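Local coordinates for 2-hydroxychromene-2-carboxylate isomerase (Pseudomonas putida, PDB 2IMF), which catalyses the reversible, glutathione-dependent isomerisation of 2-hydroxychromene-2-carboxylate to trans-O-hydroxybenzylidenepyruvate in naphthalene breakdown, at residues 4-9 with 158-163; 17-22 with 72-77; 65-70 with 78-83; 111-116 with 123-128. All blocks are in the same frame, centred on the assembly; numbering follows the deposited sequence. Where two conformers were deposited one is given.

Contact 1: residues 4-9 with 158-163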
# COMPACT_ATOMS: atom_id res chain seq x y z
N ASP A 4 -0.48 -7.16 -18.48
CA ASP A 4 0.89 -7.50 -18.20
C ASP A 4 1.10 -7.54 -16.68
O ASP A 4 0.73 -6.59 -15.99
CB ASP A 4 1.80 -6.48 -18.87
CG ASP A 4 1.67 -6.48 -20.41
OD1 ASP A 4 1.22 -7.51 -21.01
OD2 ASP A 4 1.98 -5.47 -21.02
N PHE A 5 1.67 -8.62 -16.21
CA PHE A 5 1.92 -8.85 -14.78
C PHE A 5 3.37 -9.04 -14.52
O PHE A 5 4.01 -9.94 -15.09
CB PHE A 5 1.11 -10.08 -14.42
CG PHE A 5 1.29 -10.58 -13.00
CD1 PHE A 5 1.37 -9.73 -11.88
CD2 PHE A 5 1.24 -11.98 -12.78
CE1 PHE A 5 1.47 -10.24 -10.57
CE2 PHE A 5 1.36 -12.50 -11.46
CZ PHE A 5 1.52 -11.59 -10.37
N TYR A 6 3.86 -8.25 -13.58
CA TYR A 6 5.28 -8.26 -13.22
C TYR A 6 5.40 -8.71 -11.78
O TYR A 6 4.75 -8.16 -10.89
CB TYR A 6 5.89 -6.87 -13.32
CG TYR A 6 5.93 -6.38 -14.72
CD1 TYR A 6 4.77 -5.81 -15.37
CD2 TYR A 6 7.04 -6.59 -15.47
CE1 TYR A 6 4.82 -5.37 -16.68
CE2 TYR A 6 7.11 -6.17 -16.87
CZ TYR A 6 5.96 -5.56 -17.39
OH TYR A 6 5.99 -5.18 -18.76
N PHE A 7 6.18 -9.74 -11.51
CA PHE A 7 6.28 -10.34 -10.18
C PHE A 7 7.72 -10.81 -9.96
O PHE A 7 8.51 -10.97 -10.92
CB PHE A 7 5.31 -11.53 -10.02
CG PHE A 7 5.64 -12.70 -10.93
CD1 PHE A 7 5.23 -12.73 -12.24
CD2 PHE A 7 6.44 -13.72 -10.50
CE1 PHE A 7 5.55 -13.80 -13.06
CE2 PHE A 7 6.83 -14.73 -11.33
CZ PHE A 7 6.34 -14.76 -12.62
N ASP A 8 8.05 -11.07 -8.69
CA ASP A 8 9.30 -11.74 -8.25
C ASP A 8 8.80 -12.78 -7.23
O ASP A 8 7.93 -12.45 -6.41
CB ASP A 8 10.23 -10.68 -7.61
CG ASP A 8 11.59 -11.24 -7.16
OD1 ASP A 8 11.64 -12.43 -6.73
OD2 ASP A 8 12.56 -10.48 -7.15
N PHE A 9 9.24 -14.04 -7.32
CA PHE A 9 8.69 -15.07 -6.40
C PHE A 9 9.04 -14.79 -4.93
O PHE A 9 8.44 -15.41 -4.08
CB PHE A 9 9.17 -16.49 -6.79
CG PHE A 9 8.53 -17.03 -8.05
CD1 PHE A 9 7.17 -17.30 -8.07
CD2 PHE A 9 9.31 -17.33 -9.13
CE1 PHE A 9 6.54 -17.84 -9.25
CE2 PHE A 9 8.74 -17.89 -10.32
CZ PHE A 9 7.38 -18.13 -10.37
N HIS A 158 15.27 -5.50 -17.26
CA HIS A 158 15.58 -4.20 -17.89
C HIS A 158 14.40 -3.60 -18.59
O HIS A 158 14.13 -2.39 -18.44
CB HIS A 158 16.77 -4.33 -18.86
CG HIS A 158 17.18 -3.04 -19.50
ND1 HIS A 158 18.02 -2.14 -18.88
CD2 HIS A 158 16.86 -2.50 -20.70
CE1 HIS A 158 18.21 -1.10 -19.68
NE2 HIS A 158 17.53 -1.30 -20.80
N ALA A 159 13.64 -4.41 -19.32
CA ALA A 159 12.47 -3.88 -19.97
C ALA A 159 11.46 -3.35 -18.96
O ALA A 159 10.78 -2.32 -19.17
CB ALA A 159 11.76 -4.97 -20.86
N ALA A 160 11.30 -4.07 -17.84
CA ALA A 160 10.38 -3.58 -16.80
C ALA A 160 10.84 -2.22 -16.22
O ALA A 160 10.00 -1.34 -16.07
CB ALA A 160 10.33 -4.58 -15.64
N ILE A 161 12.13 -2.05 -15.96
CA ILE A 161 12.66 -0.77 -15.49
C ILE A 161 12.35 0.32 -16.54
O ILE A 161 11.98 1.44 -16.20
CB ILE A 161 14.15 -0.95 -15.29
CG1 ILE A 161 14.41 -1.88 -14.08
CG2 ILE A 161 14.90 0.42 -15.12
CD1 ILE A 161 15.88 -2.22 -13.82
N GLU A 162 12.59 0.02 -17.83
CA GLU A 162 12.25 1.01 -18.90
C GLU A 162 10.80 1.41 -18.90
O GLU A 162 10.46 2.55 -19.25
CB GLU A 162 12.66 0.47 -20.27
CG GLU A 162 14.15 0.35 -20.46
CD GLU A 162 14.48 -0.31 -21.81
OE1 GLU A 162 13.73 -1.22 -22.28
OE2 GLU A 162 15.48 0.11 -22.41
N ARG A 163 9.95 0.50 -18.45
CA ARG A 163 8.51 0.73 -18.35
C ARG A 163 8.05 1.45 -17.08
O ARG A 163 6.87 1.62 -16.87
CB ARG A 163 7.76 -0.57 -18.55
CG ARG A 163 6.40 -0.41 -19.30
CD ARG A 163 5.79 -1.71 -19.59
NE ARG A 163 4.44 -1.49 -20.04
CZ ARG A 163 3.55 -2.40 -20.26
NH1 ARG A 163 3.83 -3.67 -20.03
NH2 ARG A 163 2.39 -2.02 -20.76
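Tyr6 and Asp4 reach from strand 2-7, an inner strand of the thioredoxin-fold sheet, to the last turn of helix 147-162 and to Arg163 just beyond it. The snug part is apolar: the CB of Ala160 lies 3.8 Å from Tyr6 CE2, approaching the ring obliquely, and both residues are buried. At the other end of the contact, toward solvent, the partly exposed Arg163 carries the polar half, and the exposed His158 and Glu162 share a weak hydrogen bond on the solvent side. The chain of Arg163, extended from CG to NE, brings NH1 between two acceptors. NH1 donates to Tyr6 OH at 2.9 Å, near the edge of the phenol ring, whose plane stands 76° from the guanidinium. Asp4 is also paired with Arg33 through OD1, so this carboxylate is shared between two arginines, and Phe172 makes a cation-pi contact with Arg163. A leucine in place of Arg163 would probably leave Asp4 OD2 without its charged mate and the phenol oxygen without this donor. The salt bridge itself uses one nitrogen: Arg163 NH1 meets Asp4 OD2 at 2.8 Å, on the anti side of the carboxylate.

Contact 2: residues 17-22 with 72-77. With PO4 (phosphate ion), chain D.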
# COMPACT_ATOMS: atom_id res chain seq x y z
N ALA A 17 -1.48 -11.37 -5.44
CA ALA A 17 -1.91 -10.88 -6.77
C ALA A 17 -2.02 -11.99 -7.78
O ALA A 17 -2.98 -11.99 -8.59
CB ALA A 17 -0.97 -9.76 -7.27
N ASN A 18 -1.06 -12.91 -7.80
CA ASN A 18 -1.17 -13.98 -8.76
C ASN A 18 -2.39 -14.82 -8.50
O ASN A 18 -3.00 -15.21 -9.50
CB ASN A 18 0.09 -14.85 -8.68
CG ASN A 18 0.04 -15.97 -9.66
OD1 ASN A 18 -0.01 -15.72 -10.85
ND2 ASN A 18 -0.08 -17.19 -9.15
N GLN A 19 -2.73 -15.08 -7.25
CA GLN A 19 -3.95 -15.89 -6.98
C GLN A 19 -5.17 -15.19 -7.57
O GLN A 19 -6.02 -15.83 -8.21
CB GLN A 19 -4.12 -16.01 -5.43
CG GLN A 19 -5.50 -16.57 -4.88
CD GLN A 19 -5.72 -18.02 -5.24
OE1 GLN A 19 -4.79 -18.76 -5.55
NE2 GLN A 19 -6.97 -18.43 -5.19
N ARG A 20 -5.28 -13.86 -7.36
CA ARG A 20 -6.50 -13.17 -7.77
C ARG A 20 -6.48 -13.07 -9.26
O ARG A 20 -7.53 -13.31 -9.90
CB ARG A 20 -6.51 -11.80 -7.11
CG ARG A 20 -7.57 -10.82 -7.62
CD ARG A 20 -7.81 -9.92 -6.49
NE ARG A 20 -8.83 -8.87 -6.73
CZ ARG A 20 -9.21 -8.01 -5.79
NH1 ARG A 20 -8.67 -8.01 -4.55
NH2 ARG A 20 -10.07 -7.06 -6.12
N LEU A 21 -5.36 -12.76 -9.91
CA LEU A 21 -5.28 -12.73 -11.36
C LEU A 21 -5.59 -14.07 -11.99
O LEU A 21 -6.24 -14.10 -13.04
CB LEU A 21 -3.94 -12.22 -11.86
CG LEU A 21 -3.73 -10.75 -11.52
CD1 LEU A 21 -2.19 -10.47 -11.60
CD2 LEU A 21 -4.49 -9.88 -12.59
N SER A 22 -5.12 -15.15 -11.39
CA SER A 22 -5.40 -16.49 -11.97
C SER A 22 -6.86 -16.77 -11.94
O SER A 22 -7.34 -17.36 -12.93
CB SER A 22 -4.64 -17.53 -11.21
OG SER A 22 -3.32 -17.43 -11.67
N GLN A 72 -6.76 -14.70 4.17
CA GLN A 72 -8.11 -15.12 4.68
C GLN A 72 -9.20 -14.65 3.75
O GLN A 72 -10.11 -15.43 3.44
CB GLN A 72 -8.38 -14.53 6.05
CG GLN A 72 -7.52 -15.07 7.14
CD GLN A 72 -7.93 -16.46 7.63
OE1 GLN A 72 -7.14 -17.41 7.60
NE2 GLN A 72 -9.17 -16.57 8.09
N LEU A 73 -9.12 -13.41 3.23
CA LEU A 73 -10.10 -12.94 2.27
C LEU A 73 -10.12 -13.79 1.06
O LEU A 73 -11.17 -14.03 0.45
CB LEU A 73 -9.87 -11.48 1.88
CG LEU A 73 -10.13 -10.43 2.98
CD1 LEU A 73 -9.69 -9.05 2.45
CD2 LEU A 73 -11.62 -10.39 3.42
N TYR A 74 -8.94 -14.22 0.61
CA TYR A 74 -8.84 -14.99 -0.63
C TYR A 74 -9.07 -16.51 -0.43
O TYR A 74 -9.20 -17.22 -1.43
CB TYR A 74 -7.44 -14.78 -1.25
CG TYR A 74 -7.20 -13.41 -1.89
CD1 TYR A 74 -8.13 -12.35 -1.81
CD2 TYR A 74 -6.01 -13.18 -2.60
CE1 TYR A 74 -7.88 -11.14 -2.42
CE2 TYR A 74 -5.76 -11.98 -3.20
CZ TYR A 74 -6.71 -10.95 -3.13
OH TYR A 74 -6.45 -9.72 -3.70
N GLY A 75 -9.10 -16.96 0.80
CA GLY A 75 -9.29 -18.39 1.11
C GLY A 75 -8.08 -19.25 0.85
O GLY A 75 -8.26 -20.44 0.52
N ILE A 76 -6.87 -18.73 1.04
CA ILE A 76 -5.69 -19.47 0.72
C ILE A 76 -4.72 -19.40 1.89
O ILE A 76 -4.77 -18.46 2.67
CB ILE A 76 -5.01 -18.92 -0.58
CG1 ILE A 76 -4.50 -17.47 -0.41
CG2 ILE A 76 -5.95 -19.00 -1.74
CD1 ILE A 76 -3.88 -16.89 -1.69
N PRO A 77 -3.78 -20.37 2.04
CA PRO A 77 -2.75 -20.30 3.07
C PRO A 77 -1.71 -19.27 2.64
O PRO A 77 -1.52 -19.03 1.45
CB PRO A 77 -2.11 -21.71 3.02
CG PRO A 77 -2.38 -22.21 1.71
CD PRO A 77 -3.72 -21.65 1.30
P PO4 D . -10.56 -5.39 -2.71
O1 PO4 D . -11.42 -4.99 -1.49
O2 PO4 D . -11.46 -5.47 -3.94
O3 PO4 D . -9.32 -4.53 -2.81
O4 PO4 D . -10.14 -6.75 -2.29
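With CG anti to the backbone N (chi1 169°) and the chain straight from CG to NE, Arg20 crosses the phenol of Tyr74, whose own CG lies anti to the carbonyl carbon (chi1 -73°). The meeting joins helix 12-28, the crossover helix of the thioredoxin-fold beta-alpha-beta unit, to the end of helix 57-74, which closes in a Schellman motif with Gly75 at positive phi. Guanidinium and ring stand steeply to each other, and NH1 donates almost straight to Tyr74 OH at 2.9 Å, with the oxygen close to the guanidinium plane. The CD methylene of Arg20 comes close too, 3.7 Å from Tyr74 CZ. Just past the Schellman turn, Ile76 and the aliphatic part of Gln19 slide past each other in opposite directions, with Ile76 CD1 3.6 Å from Gln19 CG. The polar ends have further partners: Glu188 takes Arg20 NE in a salt bridge, and Tyr74 OH is hydrogen-bonded to Asn181 of the glutathione site. A methionine in place of Arg20 would probably leave Glu188 without this counter-charge and Tyr74 OH without the NH1 donor, Asn181 alone of the partners named remaining to it. The outer edge of the guanidinium holds a phosphate, probably from the crystallisation liquor: NH1 binds O4 and NH2 binds O2, each at 3.0 Å.

Contact 3: residues 65-70 with 78-83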
# COMPACT_ATOMS: atom_id res chain seq x y z
N VAL A 65 0.66 -9.39 9.42
CA VAL A 65 -0.73 -9.37 9.76
C VAL A 65 -1.58 -9.04 8.52
O VAL A 65 -2.62 -9.64 8.18
CB VAL A 65 -1.01 -8.42 10.95
CG1 VAL A 65 -2.47 -8.29 11.19
CG2 VAL A 65 -0.26 -8.92 12.19
N ASP A 66 -1.19 -8.00 7.77
CA ASP A 66 -1.88 -7.61 6.53
C ASP A 66 -1.93 -8.79 5.59
O ASP A 66 -2.98 -9.10 4.98
CB ASP A 66 -1.08 -6.45 5.90
CG ASP A 66 -1.84 -5.79 4.78
OD1 ASP A 66 -3.09 -5.68 4.78
OD2 ASP A 66 -1.19 -5.49 3.74
N LEU A 67 -0.78 -9.46 5.42
CA LEU A 67 -0.74 -10.64 4.54
C LEU A 67 -1.71 -11.73 4.95
O LEU A 67 -2.39 -12.28 4.11
CB LEU A 67 0.69 -11.17 4.44
CG LEU A 67 1.63 -10.23 3.65
CD1 LEU A 67 3.09 -10.62 3.91
CD2 LEU A 67 1.33 -10.23 2.14
N GLN A 68 -1.79 -12.00 6.25
CA GLN A 68 -2.80 -12.99 6.69
C GLN A 68 -4.24 -12.54 6.47
O GLN A 68 -5.11 -13.32 6.14
CB GLN A 68 -2.63 -13.35 8.13
CG GLN A 68 -1.36 -14.14 8.38
CD GLN A 68 -1.21 -15.44 7.55
OE1 GLN A 68 -2.12 -16.26 7.47
NE2 GLN A 68 -0.07 -15.61 6.92
N ARG A 69 -4.47 -11.24 6.63
CA ARG A 69 -5.82 -10.73 6.38
C ARG A 69 -6.19 -10.97 4.94
O ARG A 69 -7.28 -11.41 4.61
CB ARG A 69 -5.93 -9.24 6.74
CG ARG A 69 -5.96 -8.99 8.22
CD ARG A 69 -5.57 -7.51 8.47
NE ARG A 69 -5.77 -7.29 9.91
CZ ARG A 69 -5.19 -6.29 10.57
NH1 ARG A 69 -4.51 -5.35 9.92
NH2 ARG A 69 -5.40 -6.11 11.87
N TRP A 70 -5.30 -10.69 3.99
CA TRP A 70 -5.64 -10.94 2.62
C TRP A 70 -5.74 -12.42 2.26
O TRP A 70 -6.57 -12.78 1.44
CB TRP A 70 -4.55 -10.31 1.70
CG TRP A 70 -4.67 -8.80 1.60
CD1 TRP A 70 -3.94 -7.88 2.32
CD2 TRP A 70 -5.54 -8.06 0.78
NE1 TRP A 70 -4.31 -6.61 1.95
CE2 TRP A 70 -5.32 -6.69 1.02
CE3 TRP A 70 -6.54 -8.43 -0.13
CZ2 TRP A 70 -6.05 -5.68 0.33
CZ3 TRP A 70 -7.22 -7.45 -0.82
CH2 TRP A 70 -6.99 -6.10 -0.56
N LEU A 78 -0.98 -18.80 3.61
CA LEU A 78 0.20 -18.00 3.27
C LEU A 78 1.16 -18.31 4.36
O LEU A 78 0.95 -18.01 5.59
CB LEU A 78 -0.16 -16.49 3.22
CG LEU A 78 0.96 -15.58 2.65
CD1 LEU A 78 0.23 -14.34 2.05
CD2 LEU A 78 2.04 -15.18 3.66
N VAL A 79 2.30 -18.89 3.98
CA VAL A 79 3.31 -19.35 4.93
C VAL A 79 4.68 -18.81 4.50
O VAL A 79 5.06 -19.03 3.36
CB VAL A 79 3.35 -20.87 4.95
CG1 VAL A 79 4.46 -21.37 5.92
CG2 VAL A 79 1.94 -21.42 5.24
N PHE A 80 5.39 -18.05 5.34
CA PHE A 80 6.69 -17.52 5.03
C PHE A 80 7.69 -18.64 4.82
O PHE A 80 7.88 -19.52 5.68
CB PHE A 80 7.19 -16.59 6.12
CG PHE A 80 6.73 -15.16 5.93
CD1 PHE A 80 5.39 -14.82 6.06
CD2 PHE A 80 7.65 -14.20 5.58
CE1 PHE A 80 4.97 -13.51 5.84
CE2 PHE A 80 7.26 -12.91 5.37
CZ PHE A 80 5.91 -12.56 5.48
N PRO A 81 8.42 -18.57 3.70
CA PRO A 81 9.56 -19.48 3.53
C PRO A 81 10.75 -19.00 4.36
O PRO A 81 10.74 -17.87 4.86
CB PRO A 81 9.87 -19.34 2.03
CG PRO A 81 9.59 -17.88 1.74
CD PRO A 81 8.28 -17.62 2.56
N ALA A 82 11.81 -19.85 4.45
CA ALA A 82 12.93 -19.55 5.32
C ALA A 82 13.85 -18.49 4.75
O ALA A 82 14.70 -17.89 5.46
CB ALA A 82 13.68 -20.84 5.61
N ASN A 83 13.73 -18.22 3.46
CA ASN A 83 14.52 -17.21 2.85
C ASN A 83 13.84 -16.65 1.60
O ASN A 83 12.79 -17.20 1.23
CB ASN A 83 15.96 -17.69 2.49
CG ASN A 83 15.99 -18.76 1.42
OD1 ASN A 83 15.56 -18.51 0.29
ND2 ASN A 83 16.53 -19.96 1.76
O HOH W 1 -2.28 -18.79 6.25
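Leu67 sets its CD1 methyl against the ring of Phe80, 3.8 Å from CZ, the two side chains crossing at about a right angle. Closer in to the helix backbone, Leu78 sets a methyl of its own against the base of Leu67: its CD1 lies 4.0 Å from Leu67 CB and near the backbone carbonyl of Leu67 as well. Leu78 has CG anti to its backbone nitrogen (chi1 -171°), which carries the methyls back toward the helix. Both segments belong to the helical part inserted into the thioredoxin fold, and here the irregular chain that follows helix 57-74 turns back past its flank at Leu78 and Phe80 and then leaves it. Gln68 supplies the polar side of this passage. Bent at chi2 (-56°), it brings NE2 to the backbone oxygen of Leu78 at 2.9 Å, the oxygen lying close to the amide plane while the donor is tilted 30° from the plane of the carbonyl. Its other end is served by a water, which donates to Gln68 OE1 at 2.8 Å and accepts from Leu78 N at 2.9 Å, so the one amide grips both the C=O and, through the water, the N-H of a single residue. Phe80 lines the pocket of the bound 4-(2-methoxyphenyl)-2-oxobut-3-enoic acid, and its ring also meets Lys64 (cation-pi) and Trp114 (edge-to-face). Elsewhere on the helix, Asp66 forms a salt bridge with Arg183 of the second subunit.

Contact 4: residues 111-116 with 123-128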
# COMPACT_ATOMS: atom_id res chain seq x y z
N ASN A 111 2.60 -21.36 -5.18
CA ASN A 111 1.92 -22.15 -4.15
C ASN A 111 2.94 -22.88 -3.28
O ASN A 111 2.74 -23.01 -2.07
CB ASN A 111 0.94 -23.18 -4.80
CG ASN A 111 -0.34 -22.55 -5.34
OD1 ASN A 111 -0.80 -21.51 -4.85
ND2 ASN A 111 -0.90 -23.17 -6.37
N ALA A 112 4.01 -23.36 -3.91
CA ALA A 112 5.07 -24.03 -3.13
C ALA A 112 5.75 -23.07 -2.17
O ALA A 112 5.86 -23.35 -0.94
CB ALA A 112 6.13 -24.59 -4.07
N VAL A 113 6.21 -21.90 -2.65
CA VAL A 113 7.01 -20.99 -1.83
C VAL A 113 6.15 -20.25 -0.81
O VAL A 113 6.46 -20.28 0.37
CB VAL A 113 7.77 -19.96 -2.75
CG1 VAL A 113 8.52 -18.91 -1.90
CG2 VAL A 113 8.76 -20.69 -3.68
N TRP A 114 5.00 -19.71 -1.19
CA TRP A 114 4.25 -18.88 -0.29
C TRP A 114 3.00 -19.58 0.21
O TRP A 114 2.46 -19.15 1.23
CB TRP A 114 3.94 -17.51 -0.96
CG TRP A 114 5.03 -16.64 -0.96
CD1 TRP A 114 5.87 -16.37 -2.01
CD2 TRP A 114 5.55 -15.95 0.17
NE1 TRP A 114 6.90 -15.54 -1.59
CE2 TRP A 114 6.70 -15.27 -0.24
CE3 TRP A 114 5.14 -15.85 1.51
CZ2 TRP A 114 7.43 -14.44 0.63
CZ3 TRP A 114 5.82 -15.05 2.36
CH2 TRP A 114 6.98 -14.35 1.92
N GLY A 115 2.51 -20.58 -0.48
CA GLY A 115 1.38 -21.37 0.05
C GLY A 115 1.85 -22.37 1.07
O GLY A 115 1.17 -22.60 2.10
N GLU A 116 2.98 -23.02 0.81
CA GLU A 116 3.58 -24.03 1.72
C GLU A 116 4.81 -23.58 2.47
O GLU A 116 5.26 -24.28 3.39
CB GLU A 116 3.92 -25.28 0.91
CG GLU A 116 2.72 -25.96 0.30
CD GLU A 116 3.14 -27.25 -0.33
OE1 GLU A 116 3.61 -28.14 0.39
OE2 GLU A 116 3.06 -27.39 -1.55
N GLU A 123 17.25 -27.12 -3.08
CA GLU A 123 17.98 -27.68 -4.19
C GLU A 123 17.10 -28.64 -5.02
O GLU A 123 17.25 -28.72 -6.25
CB GLU A 123 19.21 -28.43 -3.66
CG GLU A 123 20.39 -27.47 -3.44
CD GLU A 123 21.28 -27.35 -4.69
OE1 GLU A 123 22.12 -28.25 -4.92
OE2 GLU A 123 21.11 -26.37 -5.47
N SER A 124 16.14 -29.27 -4.36
CA SER A 124 15.24 -30.19 -5.05
C SER A 124 14.03 -29.50 -5.62
O SER A 124 13.15 -30.19 -6.22
CB SER A 124 14.78 -31.31 -4.12
OG SER A 124 14.36 -30.73 -2.89
N LEU A 125 13.83 -28.21 -5.40
CA LEU A 125 12.58 -27.61 -5.92
C LEU A 125 12.46 -27.63 -7.46
O LEU A 125 11.34 -27.95 -7.91
CB LEU A 125 12.38 -26.19 -5.33
CG LEU A 125 11.11 -25.45 -5.71
CD1 LEU A 125 9.84 -26.19 -5.19
CD2 LEU A 125 11.20 -24.05 -5.04
N PRO A 126 13.55 -27.42 -8.23
CA PRO A 126 13.37 -27.57 -9.67
C PRO A 126 12.85 -28.97 -10.01
O PRO A 126 11.97 -29.09 -10.89
CB PRO A 126 14.78 -27.30 -10.19
CG PRO A 126 15.31 -26.31 -9.22
CD PRO A 126 14.87 -26.86 -7.88
N ALA A 127 13.34 -30.04 -9.39
CA ALA A 127 12.84 -31.37 -9.71
C ALA A 127 11.38 -31.55 -9.31
O ALA A 127 10.58 -32.21 -9.99
CB ALA A 127 13.71 -32.46 -9.07
N LEU A 128 11.01 -31.03 -8.14
CA LEU A 128 9.64 -31.15 -7.68
C LEU A 128 8.74 -30.46 -8.65
O LEU A 128 7.63 -30.97 -9.01
CB LEU A 128 9.48 -30.55 -6.28
CG LEU A 128 10.15 -31.34 -5.13
CD1 LEU A 128 10.34 -30.50 -3.90
CD2 LEU A 128 9.29 -32.52 -4.77
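Leu125 meets Ala112 and Val113 through its two methyls, and this purely apolar touch is the whole of the direct contact between the segments. CD1 lies 4.2 Å from Ala112 CB, while CD2 approaches Val113 CG2 at 4.4 Å, so the forked end of the leucine straddles two consecutive residues of the helix. The fork is brought there by a first torsion that sets CG anti to the backbone nitrogen (chi1 -177°), carrying the branch away from the leucine's own helix. The fit is light, with only 79 Å² buried in all, yet each of the three residues is buried in the assembly. Between the two segments there is no backbone bonding; Ala112 bonds to Ile118 and Trp114 to Val79 instead. Helix 99-115 has a wider, pi-type turn at 111-115: Glu116 N reaches back to Asn111 O at 2.9 Å and to Ala112 O at 3.4 Å, both weak bonds. Gly115 suits that turn, since a CB there would fall about 2.5 Å from Asn111 O. In the other segment Leu128 N bonds to Ser124 O at 3.0 Å. The two helices are consecutive in the helical insertion of this DsbA-like fold, joined by a short non-helical connection whose Pro120 also packs on Val113. Beyond the contact, Glu123 forms a salt bridge with Arg88 of helix 87-92. That helix closes in through Met89, which touches Leu125, while Pro126 lies against Phe140 and Leu144 of helix 137-145.

Contact 1 closes a loop of the chain that holds the other three, joining the thioredoxin sheet to the last helix before strand 170-173. It touches contact 2 where Phe5 CD1 lies 3.6 Å from Leu21 CD1. Contacts 2 and 3 share helix 57-74, their centres 12 Å apart. Trp114 ties contact 4 to contacts 1 and 3: its NE1 lies 2.9 Å from Phe9 O, a probable hydrogen bond, and its backbone O 2.8 Å from Val79 N. Contact 2 meets contact 4 where Pro77 CB lies 3.5 Å from Gly115 O. The side chain of Phe80 is about 4 Å from the bound oxobutenoate ligand, that of Val113 about 9 Å, and that of Tyr74 about 8 Å from glutathione, nearest atoms in each case.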